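Local atomic coordinates of MxaA (Stigmatella aurantiaca, PDB entry 4W4T), a protein that contributes the terminal, NADPH-binding reductase domain of the myxalamid PKS-NRPS assembly line, a Rossmann-fold domain related to short-chain dehydrogenases. Residues E33-L38 against S161-N166; I146-A151 against R171-L176. One frame throughout, in Å; residues are numbered along the deposited sequence.

How the contacts relate
Both contacts use helix 159-177, contact 1 near its start and contact 2 further along. Contact 1 is a surface contact: one salt bridge ties Asp35 of helix 28-35 to Arg163, and only 88 Å² is buried. Contact 2 buries 199 Å² and lies inside the fold, where Ile146 and His148 of strand 145-148 pack on Ile173 and Leu176 with apolar and CH-pi contacts. The centres are 13 Å apart, and the two meet directly: Asn166 OD1 lies 3.3 Å from Ala151 CA, and Leu38 CD1 packs 3.9 Å from Leu174 CD1. Charge pairing thus gives way to carbon packing where the helix lies against the sheet.

Contact 1. Residues E33-L38 against S161-N166; sequences EADAVL and SMRAAN
Arg163 reaches across to Asp35 and grips its carboxylate side-on with two nitrogens, and this one pair makes all the contact between 33-38 and 161-166. The backbones stay well apart, the CA atoms of Asp35 and Arg163 being 8.9 Å from each other, so the extended arginine covers most of the distance. From CB, the arginine sends CG anti to its own backbone N (chi1 -171°), and the chain then runs extended through CD to NE. Arg163 CG passes 4.1 Å from Asp35 OD2, and CD comes closer, 3.5 Å from the same oxygen. Arg163 NE donates to Asp35 OD2 at 2.8 Å with an N-H...O angle of 159°. At the tip, Arg163 NH2 donates to Asp35 OD1 at 2.9 Å, about as straight as the first bond, so each oxygen receives one nitrogen of the pair.

The two flat groups are not coplanar. Both oxygens lie close to the guanidinium plane, yet the nitrogens approach from above the carboxylate plane, as expected when the planes are 52° apart. Asp35 OD2 also hydrogen-bonds Tyr159 OH, a second-shell partner at the start of the arginine's helix that probably helps fix the rotation of the carboxylate. Both charged residues are partly exposed, so solvent probably screens the pair to some extent. On the aspartate side, Val167 and Val224 touch the side chain, so the aspartate packs against both helix 159-177 and helix 217-234.

The arrangement is a bidentate, side-on arginine-carboxylate salt bridge, here joining helix 28-35 to the first turns of helix 159-177, at the surface of the Rossmann-fold, NADPH-binding reductase domain.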
ATOM      1  N   GLU A  33       6.599   7.470  24.749  1.00 20.70           N
ATOM      2  CA  GLU A  33       6.694   7.829  26.158  1.00 24.09           C
ATOM      3  C   GLU A  33       6.719   9.343  26.358  1.00 21.50           C
ATOM      4  O   GLU A  33       6.083   9.866  27.275  1.00 23.68           O
ATOM      5  CB  GLU A  33       7.940   7.197  26.788  1.00 25.42           C
ATOM      6  CG  GLU A  33       7.832   5.702  26.996  1.00 26.95           C
ATOM      7  CD  GLU A  33       6.886   5.328  28.129  1.00 32.84           C
ATOM      8  OE1 GLU A  33       6.263   6.229  28.725  1.00 34.96           O
ATOM      9  OE2 GLU A  33       6.762   4.122  28.434  1.00 40.12           O
ATOM     10  N   ALA A  34       7.466  10.039  25.513  1.00 21.46           N
ATOM     11  CA  ALA A  34       7.509  11.493  25.567  1.00 22.57           C
ATOM     12  C   ALA A  34       6.120  12.071  25.311  1.00 21.61           C
ATOM     13  O   ALA A  34       5.673  12.966  26.029  1.00 22.50           O
ATOM     14  CB  ALA A  34       8.507  12.043  24.557  1.00 22.42           C
ATOM     15  N   ASP A  35       5.445  11.555  24.288  1.00 19.00           N
ATOM     16  CA  ASP A  35       4.125  12.061  23.888  1.00 19.46           C
ATOM     17  C   ASP A  35       3.020  11.732  24.909  1.00 18.49           C
ATOM     18  O   ASP A  35       1.974  12.402  24.948  1.00 17.24           O
ATOM     19  CB  ASP A  35       3.752  11.507  22.503  1.00 17.96           C
ATOM     20  CG  ASP A  35       4.543  12.172  21.371  1.00 20.80           C
ATOM     21  OD1 ASP A  35       5.063  13.290  21.582  1.00 22.07           O
ATOM     22  OD2 ASP A  35       4.645  11.591  20.265  1.00 21.15           O
ATOM     23  N   ALA A  36       3.252  10.712  25.736  1.00 15.78           N
ATOM     24  CA  ALA A  36       2.279  10.309  26.753  1.00 17.70           C
ATOM     25  C   ALA A  36       2.308  11.221  27.982  1.00 19.20           C
ATOM     26  O   ALA A  36       1.495  11.070  28.881  1.00 20.39           O
ATOM     27  CB  ALA A  36       2.513   8.855  27.170  1.00 17.34           C
ATOM     28  N   VAL A  37       3.249  12.162  28.020  1.00 20.16           N
ATOM     29  CA  VAL A  37       3.299  13.124  29.116  1.00 19.15           C
ATOM     30  C   VAL A  37       2.309  14.247  28.852  1.00 18.94           C
ATOM     31  O   VAL A  37       2.397  14.934  27.843  1.00 19.45           O
ATOM     32  CB  VAL A  37       4.714  13.691  29.300  1.00 21.49           C
ATOM     33  CG1 VAL A  37       4.726  14.797  30.342  1.00 22.11           C
ATOM     34  CG2 VAL A  37       5.668  12.569  29.687  1.00 23.98           C
ATOM     35  N   LEU A  38       1.354  14.422  29.762  1.00 19.89           N
ATOM     36  CA  LEU A  38       0.303  15.420  29.584  1.00 18.79           C
ATOM     37  C   LEU A  38       0.756  16.796  30.086  1.00 21.75           C
ATOM     38  O   LEU A  38       1.172  16.925  31.241  1.00 20.36           O
ATOM     39  CB  LEU A  38      -0.967  14.985  30.317  1.00 18.45           C
ATOM     40  CG  LEU A  38      -2.215  15.842  30.104  1.00 17.75           C
ATOM     41  CD1 LEU A  38      -2.595  15.888  28.633  1.00 16.68           C
ATOM     42  CD2 LEU A  38      -3.362  15.309  30.934  1.00 17.62           C
ATOM     43  N   SER A 161       2.305   9.271  11.436  1.00 15.14           N
ATOM     44  CA  SER A 161       1.214   9.661  10.549  1.00 15.08           C
ATOM     45  C   SER A 161      -0.099   9.884  11.318  1.00 16.98           C
ATOM     46  O   SER A 161      -1.025  10.514  10.812  1.00 17.68           O
ATOM     47  CB  SER A 161       0.985   8.606   9.465  1.00 18.15           C
ATOM     48  OG  SER A 161       2.161   8.378   8.698  1.00 18.67           O
HETATM   49  N   MSE A 162      -0.182   9.350  12.527  1.00 14.30           N
HETATM   50  CA  MSE A 162      -1.434   9.415  13.282  1.00 15.42           C
HETATM   51  C   MSE A 162      -1.261  10.210  14.569  1.00 16.64           C
HETATM   52  O   MSE A 162      -2.208  10.378  15.357  1.00 15.59           O
HETATM   53  CB  MSE A 162      -1.952   7.999  13.576  1.00 17.01           C
HETATM   54  CG  MSE A 162      -2.741   7.427  12.419  1.00 18.61           C
HETATM   55 SE   MSE A 162      -2.978   5.508  12.511  1.00 31.64          SE
HETATM   56  CE  MSE A 162      -1.132   5.007  12.061  1.00 18.63           C
ATOM     57  N   ARG A 163      -0.047  10.715  14.771  1.00 14.45           N
ATOM     58  CA  ARG A 163       0.260  11.519  15.944  1.00 15.08           C
ATOM     59  C   ARG A 163      -0.656  12.745  16.063  1.00 16.42           C
ATOM     60  O   ARG A 163      -1.217  13.013  17.133  1.00 14.75           O
ATOM     61  CB  ARG A 163       1.729  11.940  15.902  1.00 18.33           C
ATOM     62  CG  ARG A 163       2.224  12.590  17.173  1.00 20.34           C
ATOM     63  CD  ARG A 163       3.727  12.879  17.089  1.00 22.03           C
ATOM     64  NE  ARG A 163       4.196  13.543  18.300  1.00 23.36           N
ATOM     65  CZ  ARG A 163       4.176  14.856  18.503  1.00 23.24           C
ATOM     66  NH1 ARG A 163       3.729  15.679  17.563  1.00 26.71           N
ATOM     67  NH2 ARG A 163       4.616  15.350  19.652  1.00 25.87           N
ATOM     68  N   ALA A 164      -0.831  13.476  14.965  1.00 15.71           N
ATOM     69  CA  ALA A 164      -1.635  14.702  15.006  1.00 17.31           C
ATOM     70  C   ALA A 164      -3.087  14.408  15.394  1.00 15.75           C
ATOM     71  O   ALA A 164      -3.618  15.041  16.307  1.00 14.95           O
ATOM     72  CB  ALA A 164      -1.588  15.428  13.662  1.00 17.88           C
ATOM     73  N   ALA A 165      -3.713  13.446  14.716  1.00 14.69           N
ATOM     74  CA  ALA A 165      -5.132  13.182  14.937  1.00 15.08           C
ATOM     75  C   ALA A 165      -5.391  12.436  16.243  1.00 16.40           C
ATOM     76  O   ALA A 165      -6.346  12.750  16.960  1.00 15.03           O
ATOM     77  CB  ALA A 165      -5.723  12.411  13.777  1.00 14.45           C
ATOM     78  N   ASN A 166      -4.557  11.448  16.554  1.00 13.68           N
ATOM     79  CA  ASN A 166      -4.844  10.577  17.690  1.00 13.64           C
ATOM     80  C   ASN A 166      -4.205  11.036  18.981  1.00 13.55           C
ATOM     81  O   ASN A 166      -4.839  11.001  20.035  1.00 15.32           O
ATOM     82  CB  ASN A 166      -4.419   9.134  17.350  1.00 11.70           C
ATOM     83  CG  ASN A 166      -5.204   8.577  16.185  1.00 13.86           C
ATOM     84  OD1 ASN A 166      -6.121   9.231  15.676  1.00 15.59           O
ATOM     85  ND2 ASN A 166      -4.845   7.383  15.736  1.00 14.22           N
TER

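Contact 2. Residues I146-A151 against R171-L176; sequences IYHNGA and REILRL
Ile173 lays its CG1 over the face of the His148 ring, 3.8 Å from the ring centroid and only 6° off the ring normal, a CH-pi contact aimed at the middle of the imidazole. Two first torsions bring this about. His148 CB points toward the helix, and CG, opposite the backbone N (chi1 -179°), sets the ring beside Ile173. Ile173 keeps CG1 beside its backbone N (chi1 -76°), which leaves CG2 as the branch facing the other strand residue. That methyl meets Ile146 CG2 at 4.0 Å, the two isoleucine side chains lying alongside and pointing opposite ways. Further along, Ile146 extends its longer branch to the helix, and CD1 reaches Leu176 CD2 at 4.2 Å.

Ile146 and His148 alternate with Tyr147, whose CB points away from the helix, in the alternation of a beta strand, and Tyr147 touches Leu75 of helix 66-78 on the other face of the sheet. Strand 145-148, helix 159-177 and strand 185-188 form a beta-alpha-beta unit of the Rossmann fold; strand and helix run nearly antiparallel here, their axes 10.4 Å apart at closest. Asn149 and Ala151, just past the strand, belong to the NADPH site, although no cofactor is bound to this chain.

Polar atoms of the buried His148 ring are served at both nitrogens: ND1 pairs with Thr61 OG1 and NE2 with Thr170 OG1, which probably fixes the ring's rotation. With an alanine in place of the ring, Thr61 OG1 and Thr170 OG1 would probably lose these partners, and a gap would be likely to open against Ile173 CG1. On another side of the helix, Glu172 OE2 gathers three donor bonds: Arg171 NE at 3.0 Å, and both NE and NH2 of Arg175, the latter pair side-on and in the guanidinium plane. Glu172 OE1 also bonds the backbone N of Leu128.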
ATOM      1  N   ILE A 146     -18.192  15.542  26.606  1.00 14.66           N
ATOM      2  CA  ILE A 146     -17.511  15.206  25.360  1.00 12.94           C
ATOM      3  C   ILE A 146     -17.489  13.697  25.116  1.00 12.79           C
ATOM      4  O   ILE A 146     -17.089  12.931  25.988  1.00 13.78           O
ATOM      5  CB  ILE A 146     -16.050  15.714  25.359  1.00 12.77           C
ATOM      6  CG1 ILE A 146     -16.019  17.235  25.530  1.00 15.45           C
ATOM      7  CG2 ILE A 146     -15.345  15.320  24.053  1.00 11.62           C
ATOM      8  CD1 ILE A 146     -14.745  17.756  26.153  1.00 16.21           C
ATOM      9  N   TYR A 147     -17.923  13.290  23.931  1.00 13.38           N
ATOM     10  CA  TYR A 147     -17.730  11.926  23.456  1.00 13.92           C
ATOM     11  C   TYR A 147     -16.652  11.981  22.379  1.00 11.62           C
ATOM     12  O   TYR A 147     -16.895  12.455  21.272  1.00 12.95           O
ATOM     13  CB  TYR A 147     -19.030  11.323  22.912  1.00 12.37           C
ATOM     14  CG  TYR A 147     -20.073  11.049  23.991  1.00 14.10           C
ATOM     15  CD1 TYR A 147     -20.717  12.089  24.637  1.00 15.49           C
ATOM     16  CD2 TYR A 147     -20.412   9.750  24.348  1.00 16.69           C
ATOM     17  CE1 TYR A 147     -21.673  11.857  25.622  1.00 16.84           C
ATOM     18  CE2 TYR A 147     -21.364   9.508  25.336  1.00 17.39           C
ATOM     19  CZ  TYR A 147     -21.986  10.570  25.972  1.00 16.66           C
ATOM     20  OH  TYR A 147     -22.943  10.334  26.944  1.00 15.87           O
ATOM     21  N   HIS A 148     -15.454  11.514  22.721  1.00 11.32           N
ATOM     22  CA  HIS A 148     -14.329  11.609  21.802  1.00 10.82           C
ATOM     23  C   HIS A 148     -14.114  10.291  21.030  1.00 12.52           C
ATOM     24  O   HIS A 148     -13.477   9.355  21.517  1.00 12.74           O
ATOM     25  CB  HIS A 148     -13.065  12.038  22.575  1.00 12.34           C
ATOM     26  CG  HIS A 148     -11.849  12.178  21.704  1.00 12.12           C
ATOM     27  ND1 HIS A 148     -11.923  12.571  20.388  1.00 12.78           N
ATOM     28  CD2 HIS A 148     -10.540  11.940  21.956  1.00 11.31           C
ATOM     29  CE1 HIS A 148     -10.707  12.587  19.866  1.00 12.95           C
ATOM     30  NE2 HIS A 148      -9.853  12.200  20.794  1.00 13.25           N
ATOM     31  N   ASN A 149     -14.683  10.234  19.830  1.00 13.81           N
ATOM     32  CA  ASN A 149     -14.617   9.056  18.970  1.00 16.31           C
ATOM     33  C   ASN A 149     -13.864   9.353  17.664  1.00 16.80           C
ATOM     34  O   ASN A 149     -13.749   8.496  16.793  1.00 18.38           O
ATOM     35  CB  ASN A 149     -16.037   8.543  18.662  1.00 18.10           C
ATOM     36  CG  ASN A 149     -16.039   7.347  17.722  1.00 21.31           C
ATOM     37  OD1 ASN A 149     -15.285   6.396  17.911  1.00 22.30           O
ATOM     38  ND2 ASN A 149     -16.847   7.420  16.672  1.00 26.08           N
ATOM     39  N   GLY A 150     -13.332  10.563  17.534  1.00 17.55           N
ATOM     40  CA  GLY A 150     -12.612  10.940  16.332  1.00 17.87           C
ATOM     41  C   GLY A 150     -11.192  10.417  16.399  1.00 18.93           C
ATOM     42  O   GLY A 150     -10.578  10.443  17.466  1.00 17.44           O
ATOM     43  N   ALA A 151     -10.688   9.926  15.270  1.00 17.79           N
ATOM     44  CA  ALA A 151      -9.343   9.359  15.180  1.00 17.00           C
ATOM     45  C   ALA A 151      -9.023   9.016  13.737  1.00 18.97           C
ATOM     46  O   ALA A 151      -9.925   8.757  12.947  1.00 21.02           O
ATOM     47  CB  ALA A 151      -9.208   8.114  16.045  1.00 16.61           C
ATOM     48  N   ARG A 171      -5.062  15.221  23.097  1.00 13.15           N
ATOM     49  CA  ARG A 171      -4.542  16.291  23.962  1.00 14.04           C
ATOM     50  C   ARG A 171      -5.425  17.540  23.906  1.00 13.08           C
ATOM     51  O   ARG A 171      -5.757  18.128  24.936  1.00 14.02           O
ATOM     52  CB  ARG A 171      -3.102  16.649  23.566  1.00 15.05           C
ATOM     53  CG  ARG A 171      -2.472  17.690  24.483  1.00 16.97           C
ATOM     54  CD  ARG A 171      -1.153  18.246  23.926  1.00 21.47           C
ATOM     55  NE  ARG A 171      -1.332  18.992  22.679  1.00 23.77           N
ATOM     56  CZ  ARG A 171      -0.327  19.416  21.915  1.00 28.28           C
ATOM     57  NH1 ARG A 171       0.927  19.169  22.274  1.00 27.66           N
ATOM     58  NH2 ARG A 171      -0.572  20.085  20.793  1.00 26.88           N
ATOM     59  N   GLU A 172      -5.831  17.938  22.706  1.00 13.54           N
ATOM     60  CA  GLU A 172      -6.617  19.165  22.559  1.00 14.72           C
ATOM     61  C   GLU A 172      -8.025  18.991  23.132  1.00 14.47           C
ATOM     62  O   GLU A 172      -8.622  19.935  23.651  1.00 13.89           O
ATOM     63  CB  GLU A 172      -6.674  19.589  21.087  1.00 15.01           C
ATOM     64  CG  GLU A 172      -5.294  19.955  20.522  1.00 16.29           C
ATOM     65  CD  GLU A 172      -4.599  21.050  21.341  1.00 20.36           C
ATOM     66  OE1 GLU A 172      -4.944  22.245  21.167  1.00 15.75           O
ATOM     67  OE2 GLU A 172      -3.709  20.713  22.155  1.00 19.95           O
ATOM     68  N   ILE A 173      -8.559  17.778  23.028  1.00 13.28           N
ATOM     69  CA  ILE A 173      -9.849  17.447  23.638  1.00 10.99           C
ATOM     70  C   ILE A 173      -9.736  17.561  25.144  1.00 12.39           C
ATOM     71  O   ILE A 173     -10.633  18.093  25.810  1.00 13.75           O
ATOM     72  CB  ILE A 173     -10.308  16.007  23.235  1.00 12.22           C
ATOM     73  CG1 ILE A 173     -10.846  16.007  21.800  1.00 13.78           C
ATOM     74  CG2 ILE A 173     -11.342  15.430  24.235  1.00 13.63           C
ATOM     75  CD1 ILE A 173     -12.136  16.836  21.615  1.00 13.82           C
ATOM     76  N   LEU A 174      -8.627  17.074  25.697  1.00 12.34           N
ATOM     77  CA  LEU A 174      -8.409  17.200  27.139  1.00 13.12           C
ATOM     78  C   LEU A 174      -8.270  18.664  27.539  1.00 13.46           C
ATOM     79  O   LEU A 174      -8.722  19.069  28.601  1.00 13.71           O
ATOM     80  CB  LEU A 174      -7.175  16.421  27.586  1.00 12.07           C
ATOM     81  CG  LEU A 174      -7.329  14.902  27.443  1.00 13.24           C
ATOM     82  CD1 LEU A 174      -5.997  14.185  27.707  1.00 12.83           C
ATOM     83  CD2 LEU A 174      -8.423  14.387  28.393  1.00 10.98           C
ATOM     84  N   ARG A 175      -7.643  19.445  26.675  1.00 13.47           N
ATOM     85  CA  ARG A 175      -7.541  20.889  26.882  1.00 13.74           C
ATOM     86  C   ARG A 175      -8.924  21.542  26.981  1.00 13.69           C
ATOM     87  O   ARG A 175      -9.187  22.348  27.867  1.00 14.74           O
ATOM     88  CB  ARG A 175      -6.742  21.514  25.739  1.00 14.17           C
ATOM     89  CG  ARG A 175      -6.212  22.880  26.044  1.00 17.90           C
ATOM     90  CD  ARG A 175      -5.435  23.471  24.858  1.00 19.74           C
ATOM     91  NE  ARG A 175      -4.323  22.625  24.400  1.00 17.74           N
ATOM     92  CZ  ARG A 175      -3.169  22.480  25.052  1.00 21.33           C
ATOM     93  NH1 ARG A 175      -2.965  23.089  26.217  1.00 22.62           N
ATOM     94  NH2 ARG A 175      -2.220  21.712  24.548  1.00 23.34           N
ATOM     95  N   LEU A 176      -9.799  21.201  26.049  1.00 13.19           N
ATOM     96  CA  LEU A 176     -11.157  21.734  26.043  1.00 14.07           C
ATOM     97  C   LEU A 176     -11.925  21.281  27.284  1.00 15.02           C
ATOM     98  O   LEU A 176     -12.682  22.050  27.890  1.00 14.84           O
ATOM     99  CB  LEU A 176     -11.882  21.300  24.767  1.00 13.96           C
ATOM    100  CG  LEU A 176     -13.342  21.729  24.624  1.00 13.42           C
ATOM    101  CD1 LEU A 176     -13.442  23.241  24.428  1.00 15.89           C
ATOM    102  CD2 LEU A 176     -14.027  20.985  23.491  1.00 14.07           C
TER